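Long-range contact in methyltransferase domain-containing protein (PDB 7CLU), which probably transfers a methyl group from S-adenosylmethionine to a hydroxyl oxygen of an intermediate in prodigiosin synthesis, working as a dimer: residues F152-Y164 with R323-V335. Numbering follows the deposited sequence.
Sequences FAAPFIAGFVRDY and RIMKIAGPRTLIV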
ATOM      1  N   PHE A 152      10.799  -6.052 -16.506  1.00 33.90           N
ATOM      2  CA  PHE A 152       9.355  -5.993 -16.691  1.00 36.41           C
ATOM      3  C   PHE A 152       8.956  -5.751 -18.131  1.00 36.75           C
ATOM      4  O   PHE A 152       7.821  -6.055 -18.500  1.00 37.46           O
ATOM      5  CB  PHE A 152       8.745  -4.878 -15.843  1.00 39.64           C
ATOM      6  CG  PHE A 152       8.542  -5.257 -14.433  1.00 42.03           C
ATOM      7  CD1 PHE A 152       9.577  -5.144 -13.530  1.00 44.70           C
ATOM      8  CD2 PHE A 152       7.326  -5.766 -14.006  1.00 44.48           C
ATOM      9  CE1 PHE A 152       9.403  -5.515 -12.221  1.00 46.61           C
ATOM     10  CE2 PHE A 152       7.145  -6.142 -12.694  1.00 47.68           C
ATOM     11  CZ  PHE A 152       8.181  -5.997 -11.795  1.00 47.61           C
ATOM     12  N   ALA A 153       9.840  -5.166 -18.933  1.00 37.11           N
ATOM     13  CA  ALA A 153       9.471  -4.735 -20.269  1.00 35.17           C
ATOM     14  C   ALA A 153       9.465  -5.880 -21.270  1.00 33.15           C
ATOM     15  O   ALA A 153       9.169  -5.647 -22.447  1.00 33.58           O
ATOM     16  CB  ALA A 153      10.416  -3.622 -20.740  1.00 35.44           C
ATOM     17  N   ALA A 154       9.788  -7.100 -20.831  1.00 32.08           N
ATOM     18  CA  ALA A 154       9.859  -8.238 -21.744  1.00 32.62           C
ATOM     19  C   ALA A 154       8.590  -8.428 -22.567  1.00 29.42           C
ATOM     20  O   ALA A 154       8.705  -8.599 -23.786  1.00 26.35           O
ATOM     21  CB  ALA A 154      10.221  -9.511 -20.961  1.00 35.55           C
ATOM     22  N   PRO A 155       7.376  -8.392 -22.004  1.00 29.42           N
ATOM     23  CA  PRO A 155       6.193  -8.533 -22.870  1.00 28.23           C
ATOM     24  C   PRO A 155       6.012  -7.386 -23.848  1.00 26.08           C
ATOM     25  O   PRO A 155       5.524  -7.622 -24.956  1.00 27.26           O
ATOM     26  CB  PRO A 155       5.030  -8.619 -21.878  1.00 31.17           C
ATOM     27  CG  PRO A 155       5.665  -9.177 -20.627  1.00 36.27           C
ATOM     28  CD  PRO A 155       7.019  -8.514 -20.577  1.00 33.47           C
ATOM     29  N   PHE A 156       6.374  -6.154 -23.481  1.00 27.02           N
ATOM     30  CA  PHE A 156       6.329  -5.067 -24.457  1.00 24.87           C
ATOM     31  C   PHE A 156       7.310  -5.323 -25.590  1.00 26.02           C
ATOM     32  O   PHE A 156       6.970  -5.177 -26.773  1.00 28.29           O
ATOM     33  CB  PHE A 156       6.635  -3.719 -23.789  1.00 25.78           C
ATOM     34  CG  PHE A 156       7.157  -2.677 -24.747  1.00 24.76           C
ATOM     35  CD1 PHE A 156       6.346  -2.179 -25.755  1.00 25.29           C
ATOM     36  CD2 PHE A 156       8.456  -2.213 -24.653  1.00 23.95           C
ATOM     37  CE1 PHE A 156       6.819  -1.229 -26.667  1.00 24.74           C
ATOM     38  CE2 PHE A 156       8.932  -1.260 -25.548  1.00 29.07           C
ATOM     39  CZ  PHE A 156       8.110  -0.773 -26.562  1.00 24.43           C
ATOM     40  N   ILE A 157       8.545  -5.690 -25.244  1.00 25.48           N
ATOM     41  CA  ILE A 157       9.587  -5.850 -26.256  1.00 27.01           C
ATOM     42  C   ILE A 157       9.221  -6.978 -27.209  1.00 29.37           C
ATOM     43  O   ILE A 157       9.261  -6.821 -28.433  1.00 26.55           O
ATOM     44  CB  ILE A 157      10.948  -6.099 -25.584  1.00 24.93           C
ATOM     45  CG1 ILE A 157      11.475  -4.814 -24.958  1.00 30.37           C
ATOM     46  CG2 ILE A 157      11.930  -6.688 -26.581  1.00 26.88           C
ATOM     47  CD1 ILE A 157      12.578  -5.040 -23.976  1.00 32.04           C
ATOM     48  N   ALA A 158       8.835  -8.128 -26.650  1.00 23.58           N
ATOM     49  CA  ALA A 158       8.409  -9.260 -27.469  1.00 29.50           C
ATOM     50  C   ALA A 158       7.250  -8.884 -28.387  1.00 26.36           C
ATOM     51  O   ALA A 158       7.249  -9.245 -29.566  1.00 30.41           O
ATOM     52  CB  ALA A 158       8.026 -10.440 -26.566  1.00 27.09           C
ATOM     53  N   GLY A 159       6.271  -8.137 -27.874  1.00 27.60           N
ATOM     54  CA  GLY A 159       5.127  -7.769 -28.691  1.00 30.35           C
ATOM     55  C   GLY A 159       5.441  -6.688 -29.705  1.00 33.16           C
ATOM     56  O   GLY A 159       4.823  -6.641 -30.774  1.00 32.48           O
ATOM     57  N   PHE A 160       6.390  -5.801 -29.382  1.00 27.62           N
ATOM     58  CA  PHE A 160       6.869  -4.822 -30.350  1.00 29.18           C
ATOM     59  C   PHE A 160       7.600  -5.523 -31.499  1.00 26.98           C
ATOM     60  O   PHE A 160       7.276  -5.312 -32.670  1.00 32.22           O
ATOM     61  CB  PHE A 160       7.778  -3.806 -29.640  1.00 25.14           C
ATOM     62  CG  PHE A 160       7.958  -2.485 -30.379  1.00 30.51           C
ATOM     63  CD1 PHE A 160       7.306  -2.225 -31.581  1.00 28.80           C
ATOM     64  CD2 PHE A 160       8.782  -1.499 -29.849  1.00 26.61           C
ATOM     65  CE1 PHE A 160       7.490  -1.003 -32.236  1.00 26.13           C
ATOM     66  CE2 PHE A 160       8.969  -0.280 -30.506  1.00 28.69           C
ATOM     67  CZ  PHE A 160       8.323  -0.043 -31.701  1.00 24.98           C
ATOM     68  N   VAL A 161       8.580  -6.370 -31.173  1.00 26.92           N
ATOM     69  CA  VAL A 161       9.335  -7.097 -32.193  1.00 31.59           C
ATOM     70  C   VAL A 161       8.408  -7.943 -33.063  1.00 34.90           C
ATOM     71  O   VAL A 161       8.624  -8.074 -34.273  1.00 34.08           O
ATOM     72  CB  VAL A 161      10.433  -7.957 -31.537  1.00 29.73           C
ATOM     73  CG1 VAL A 161      11.179  -8.759 -32.580  1.00 33.49           C
ATOM     74  CG2 VAL A 161      11.404  -7.080 -30.771  1.00 32.67           C
ATOM     75  N   ARG A 162       7.350  -8.512 -32.470  1.00 37.13           N
ATOM     76  CA  ARG A 162       6.508  -9.462 -33.198  1.00 37.87           C
ATOM     77  C   ARG A 162       5.419  -8.763 -34.014  1.00 38.24           C
ATOM     78  O   ARG A 162       5.168  -9.146 -35.161  1.00 38.73           O
ATOM     79  CB  ARG A 162       5.896 -10.458 -32.210  1.00 37.07           C
ATOM     80  CG  ARG A 162       5.158 -11.649 -32.813  1.00 44.50           C
ATOM     81  CD  ARG A 162       3.651 -11.474 -32.741  1.00 47.16           C
ATOM     82  NE  ARG A 162       3.156 -11.444 -31.360  1.00 55.84           N
ATOM     83  CZ  ARG A 162       1.884 -11.222 -31.016  1.00 56.03           C
ATOM     84  NH1 ARG A 162       0.966 -10.998 -31.952  1.00 51.97           N
ATOM     85  NH2 ARG A 162       1.529 -11.207 -29.733  1.00 57.27           N
ATOM     86  N   ASP A 163       4.775  -7.732 -33.452  1.00 30.29           N
ATOM     87  CA  ASP A 163       3.621  -7.085 -34.071  1.00 34.49           C
ATOM     88  C   ASP A 163       3.968  -5.919 -34.991  1.00 38.42           C
ATOM     89  O   ASP A 163       3.113  -5.510 -35.787  1.00 39.97           O
ATOM     90  CB  ASP A 163       2.653  -6.580 -32.997  1.00 38.62           C
ATOM     91  CG  ASP A 163       1.981  -7.706 -32.258  1.00 40.05           C
ATOM     92  OD1 ASP A 163       2.367  -8.855 -32.515  1.00 43.29           O
ATOM     93  OD2 ASP A 163       1.085  -7.453 -31.427  1.00 41.80           O
ATOM     94  N   TYR A 164       5.169  -5.362 -34.904  1.00 33.35           N
ATOM     95  CA  TYR A 164       5.561  -4.260 -35.770  1.00 35.00           C
ATOM     96  C   TYR A 164       6.645  -4.733 -36.724  1.00 33.09           C
ATOM     97  O   TYR A 164       7.577  -5.434 -36.321  1.00 33.38           O
ATOM     98  CB  TYR A 164       6.053  -3.057 -34.968  1.00 31.26           C
ATOM     99  CG  TYR A 164       6.435  -1.865 -35.830  1.00 32.31           C
ATOM    100  CD1 TYR A 164       7.696  -1.776 -36.405  1.00 31.32           C
ATOM    101  CD2 TYR A 164       5.531  -0.831 -36.063  1.00 31.15           C
ATOM    102  CE1 TYR A 164       8.050  -0.693 -37.198  1.00 31.73           C
ATOM    103  CE2 TYR A 164       5.880   0.271 -36.849  1.00 33.49           C
ATOM    104  CZ  TYR A 164       7.142   0.332 -37.410  1.00 33.08           C
ATOM    105  OH  TYR A 164       7.497   1.407 -38.201  1.00 31.91           O
ATOM    106  N   ARG A 323      -1.154   8.573 -35.227  1.00 32.97           N
ATOM    107  CA  ARG A 323      -2.116   7.498 -35.021  1.00 32.93           C
ATOM    108  C   ARG A 323      -1.646   6.565 -33.911  1.00 31.80           C
ATOM    109  O   ARG A 323      -0.491   6.596 -33.480  1.00 33.34           O
ATOM    110  CB  ARG A 323      -2.354   6.711 -36.311  1.00 32.98           C
ATOM    111  CG  ARG A 323      -1.146   5.939 -36.788  1.00 35.44           C
ATOM    112  CD  ARG A 323      -1.142   5.814 -38.309  1.00 37.94           C
ATOM    113  NE  ARG A 323       0.025   5.084 -38.791  1.00 32.72           N
ATOM    114  CZ  ARG A 323       1.169   5.658 -39.139  1.00 35.92           C
ATOM    115  NH1 ARG A 323       1.309   6.979 -39.052  1.00 41.90           N
ATOM    116  NH2 ARG A 323       2.180   4.915 -39.558  1.00 31.26           N
ATOM    117  N   ILE A 324      -2.584   5.733 -33.451  1.00 33.41           N
ATOM    118  CA  ILE A 324      -2.342   4.699 -32.453  1.00 28.51           C
ATOM    119  C   ILE A 324      -2.064   3.391 -33.172  1.00 38.58           C
ATOM    120  O   ILE A 324      -2.699   3.076 -34.191  1.00 34.78           O
ATOM    121  CB  ILE A 324      -3.544   4.540 -31.502  1.00 33.78           C
ATOM    122  CG1 ILE A 324      -3.883   5.869 -30.815  1.00 32.87           C
ATOM    123  CG2 ILE A 324      -3.280   3.441 -30.473  1.00 35.73           C
ATOM    124  CD1 ILE A 324      -2.670   6.640 -30.371  1.00 35.69           C
ATOM    125  N   MET A 325      -1.111   2.629 -32.648  1.00 35.77           N
ATOM    126  CA  MET A 325      -0.880   1.264 -33.090  1.00 38.10           C
ATOM    127  C   MET A 325      -0.884   0.387 -31.848  1.00 37.87           C
ATOM    128  O   MET A 325       0.004   0.504 -30.994  1.00 34.00           O
ATOM    129  CB  MET A 325       0.431   1.140 -33.864  1.00 35.91           C
ATOM    130  CG  MET A 325       0.718  -0.260 -34.357  1.00 33.94           C
ATOM    131  SD  MET A 325       2.123  -0.278 -35.471  0.44 39.48           S
ATOM    132  CE  MET A 325       1.816   1.224 -36.411  1.00 34.36           C
ATOM    133  N   LYS A 326      -1.896  -0.464 -31.738  1.00 40.70           N
ATOM    134  CA  LYS A 326      -1.977  -1.411 -30.642  1.00 35.50           C
ATOM    135  C   LYS A 326      -1.041  -2.576 -30.906  1.00 39.15           C
ATOM    136  O   LYS A 326      -0.902  -3.032 -32.044  1.00 38.18           O
ATOM    137  CB  LYS A 326      -3.408  -1.916 -30.478  1.00 38.93           C
ATOM    138  CG  LYS A 326      -4.407  -0.844 -30.099  1.00 35.81           C
ATOM    139  CD  LYS A 326      -5.820  -1.388 -30.143  1.00 45.85           C
ATOM    140  CE  LYS A 326      -6.602  -0.997 -28.901  1.00 46.73           C
ATOM    141  NZ  LYS A 326      -7.748  -1.923 -28.616  1.00 47.51           N
ATOM    142  N   ILE A 327      -0.375  -3.043 -29.848  1.00 38.34           N
ATOM    143  CA  ILE A 327       0.506  -4.202 -29.919  1.00 34.67           C
ATOM    144  C   ILE A 327       0.301  -5.026 -28.653  1.00 34.40           C
ATOM    145  O   ILE A 327      -0.223  -4.541 -27.643  1.00 34.43           O
ATOM    146  CB  ILE A 327       2.003  -3.813 -30.067  1.00 33.51           C
ATOM    147  CG1 ILE A 327       2.426  -2.844 -28.955  1.00 31.08           C
ATOM    148  CG2 ILE A 327       2.296  -3.194 -31.431  1.00 35.13           C
ATOM    149  CD1 ILE A 327       3.920  -2.767 -28.779  1.00 28.43           C
ATOM    150  N   ALA A 328       0.732  -6.283 -28.710  1.00 31.30           N
ATOM    151  CA  ALA A 328       0.740  -7.101 -27.506  1.00 37.22           C
ATOM    152  C   ALA A 328       1.639  -6.466 -26.449  1.00 36.66           C
ATOM    153  O   ALA A 328       2.607  -5.762 -26.758  1.00 33.80           O
ATOM    154  CB  ALA A 328       1.215  -8.525 -27.811  1.00 35.64           C
ATOM    155  N   GLY A 329       1.316  -6.729 -25.185  1.00 32.97           N
ATOM    156  CA  GLY A 329       2.071  -6.167 -24.089  1.00 29.74           C
ATOM    157  C   GLY A 329       1.353  -4.998 -23.457  1.00 24.65           C
ATOM    158  O   GLY A 329       0.258  -4.615 -23.870  1.00 28.99           O
ATOM    159  N   PRO A 330       1.951  -4.416 -22.418  1.00 25.68           N
ATOM    160  CA  PRO A 330       1.263  -3.352 -21.681  1.00 29.04           C
ATOM    161  C   PRO A 330       1.386  -1.970 -22.310  1.00 27.79           C
ATOM    162  O   PRO A 330       0.697  -1.046 -21.852  1.00 29.09           O
ATOM    163  CB  PRO A 330       1.943  -3.391 -20.305  1.00 25.76           C
ATOM    164  CG  PRO A 330       3.330  -3.871 -20.585  1.00 28.25           C
ATOM    165  CD  PRO A 330       3.229  -4.800 -21.792  1.00 29.07           C
ATOM    166  N   ARG A 331       2.229  -1.784 -23.324  1.00 25.98           N
ATOM    167  CA  ARG A 331       2.376  -0.457 -23.914  1.00 26.12           C
ATOM    168  C   ARG A 331       1.512  -0.316 -25.166  1.00 27.13           C
ATOM    169  O   ARG A 331       1.066  -1.295 -25.765  1.00 29.89           O
ATOM    170  CB  ARG A 331       3.842  -0.153 -24.256  1.00 20.61           C
ATOM    171  CG  ARG A 331       4.748  -0.107 -23.043  1.00 22.97           C
ATOM    172  CD  ARG A 331       6.093   0.514 -23.330  1.00 24.82           C
ATOM    173  NE  ARG A 331       7.056   0.145 -22.302  1.00 25.32           N
ATOM    174  CZ  ARG A 331       8.323   0.531 -22.284  1.00 25.79           C
ATOM    175  NH1 ARG A 331       8.799   1.311 -23.251  1.00 24.59           N
ATOM    176  NH2 ARG A 331       9.119   0.110 -21.309  1.00 26.53           N
ATOM    177  N   THR A 332       1.273   0.938 -25.533  1.00 22.35           N
ATOM    178  CA  THR A 332       0.578   1.339 -26.741  1.00 27.92           C
ATOM    179  C   THR A 332       1.524   2.218 -27.554  1.00 27.52           C
ATOM    180  O   THR A 332       2.246   3.045 -26.995  1.00 27.04           O
ATOM    181  CB  THR A 332      -0.704   2.101 -26.376  1.00 28.88           C
ATOM    182  OG1 THR A 332      -1.546   1.243 -25.600  1.00 30.04           O
ATOM    183  CG2 THR A 332      -1.444   2.548 -27.601  1.00 33.90           C
ATOM    184  N   LEU A 333       1.539   2.037 -28.867  1.00 30.73           N
ATOM    185  CA  LEU A 333       2.445   2.793 -29.725  1.00 30.41           C
ATOM    186  C   LEU A 333       1.739   4.043 -30.236  1.00 28.68           C
ATOM    187  O   LEU A 333       0.617   3.969 -30.754  1.00 30.52           O
ATOM    188  CB  LEU A 333       2.936   1.937 -30.905  1.00 25.46           C
ATOM    189  CG  LEU A 333       3.699   0.641 -30.628  1.00 30.00           C
ATOM    190  CD1 LEU A 333       4.266   0.077 -31.921  1.00 30.09           C
ATOM    191  CD2 LEU A 333       4.806   0.790 -29.563  1.00 24.77           C
ATOM    192  N   ILE A 334       2.379   5.193 -30.066  1.00 26.32           N
ATOM    193  CA  ILE A 334       1.933   6.427 -30.692  1.00 26.24           C
ATOM    194  C   ILE A 334       2.931   6.732 -31.800  1.00 28.37           C
ATOM    195  O   ILE A 334       4.140   6.781 -31.555  1.00 27.37           O
ATOM    196  CB  ILE A 334       1.803   7.573 -29.675  1.00 23.85           C
ATOM    197  CG1 ILE A 334       0.844   7.147 -28.556  1.00 25.99           C
ATOM    198  CG2 ILE A 334       1.232   8.776 -30.337  1.00 26.49           C
ATOM    199  CD1 ILE A 334       1.449   7.191 -27.167  1.00 32.27           C
ATOM    200  N   VAL A 335       2.429   6.864 -33.032  1.00 28.77           N
ATOM    201  CA  VAL A 335       3.245   6.827 -34.241  1.00 26.30           C
ATOM    202  C   VAL A 335       2.948   8.063 -35.078  1.00 29.35           C
ATOM    203  O   VAL A 335       1.787   8.464 -35.214  1.00 30.72           O
ATOM    204  CB  VAL A 335       2.955   5.553 -35.067  1.00 31.31           C
ATOM    205  CG1 VAL A 335       3.834   5.488 -36.315  1.00 27.39           C
ATOM    206  CG2 VAL A 335       3.100   4.306 -34.198  1.00 33.70           C
TER
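The carboxylate of Asp163, in the last turn of helix 154-163, ties both segments together: OD2 accepts the backbone N-H of Ala328 at 3.0 Å, while OD1 forms a salt bridge 2.6 Å long with NH1 of Arg162. The N-H comes in nearly straight, at 162°, but from above the carboxylate plane. Aspartate suits the place because its short chain, with CG beside its own backbone N (chi1 -68°), reaches the turn while CB packs against CG2 of Ile327.

One helical turn earlier, Gly159, with no side chain, packs its CA 3.8 Å from the carbonyl O of Ala328. Gly329 sets its CA against the carbonyl O of Pro155 with a positive phi, a conformation glycine adopts readily.

The loop containing Ile327 to Arg331 joins antiparallel strands 322-326 and 332-337, the C-terminal hairpin that ends the seven-stranded sheet of the Rossmann-like class I methyltransferase fold. The helix packs on one face of the sheet, over the hairpin and strand 270-275, where the rings of Phe156, Phe160 and Tyr164 meet Ser274 and Ile272. Ile327 CD1 touches both phenylalanines.

Arg331, a residue of the S-adenosylhomocysteine site, stretches across the Phe156 ring. Its CD stands over the ring centre, 3.6 Å from the centroid, and the guanidinium continues flat along the same face, its plane turned by 7°. This off-centre cation-pi stack and the NH1 hydrogen bond to Ser274 are consistent with holding the arginine in position there. Leu333 CD2 covers a face of Phe160 and meets the edge of Phe156, while Leu333 CD1 presses on Phe160 CE1 at 3.4 Å. Met325 SD lies in the plane of the Tyr164 ring, 3.5 Å from CD2 of Tyr164, a Met-aromatic contact; the tyrosine hydroxyl reaches His169 and Arg270.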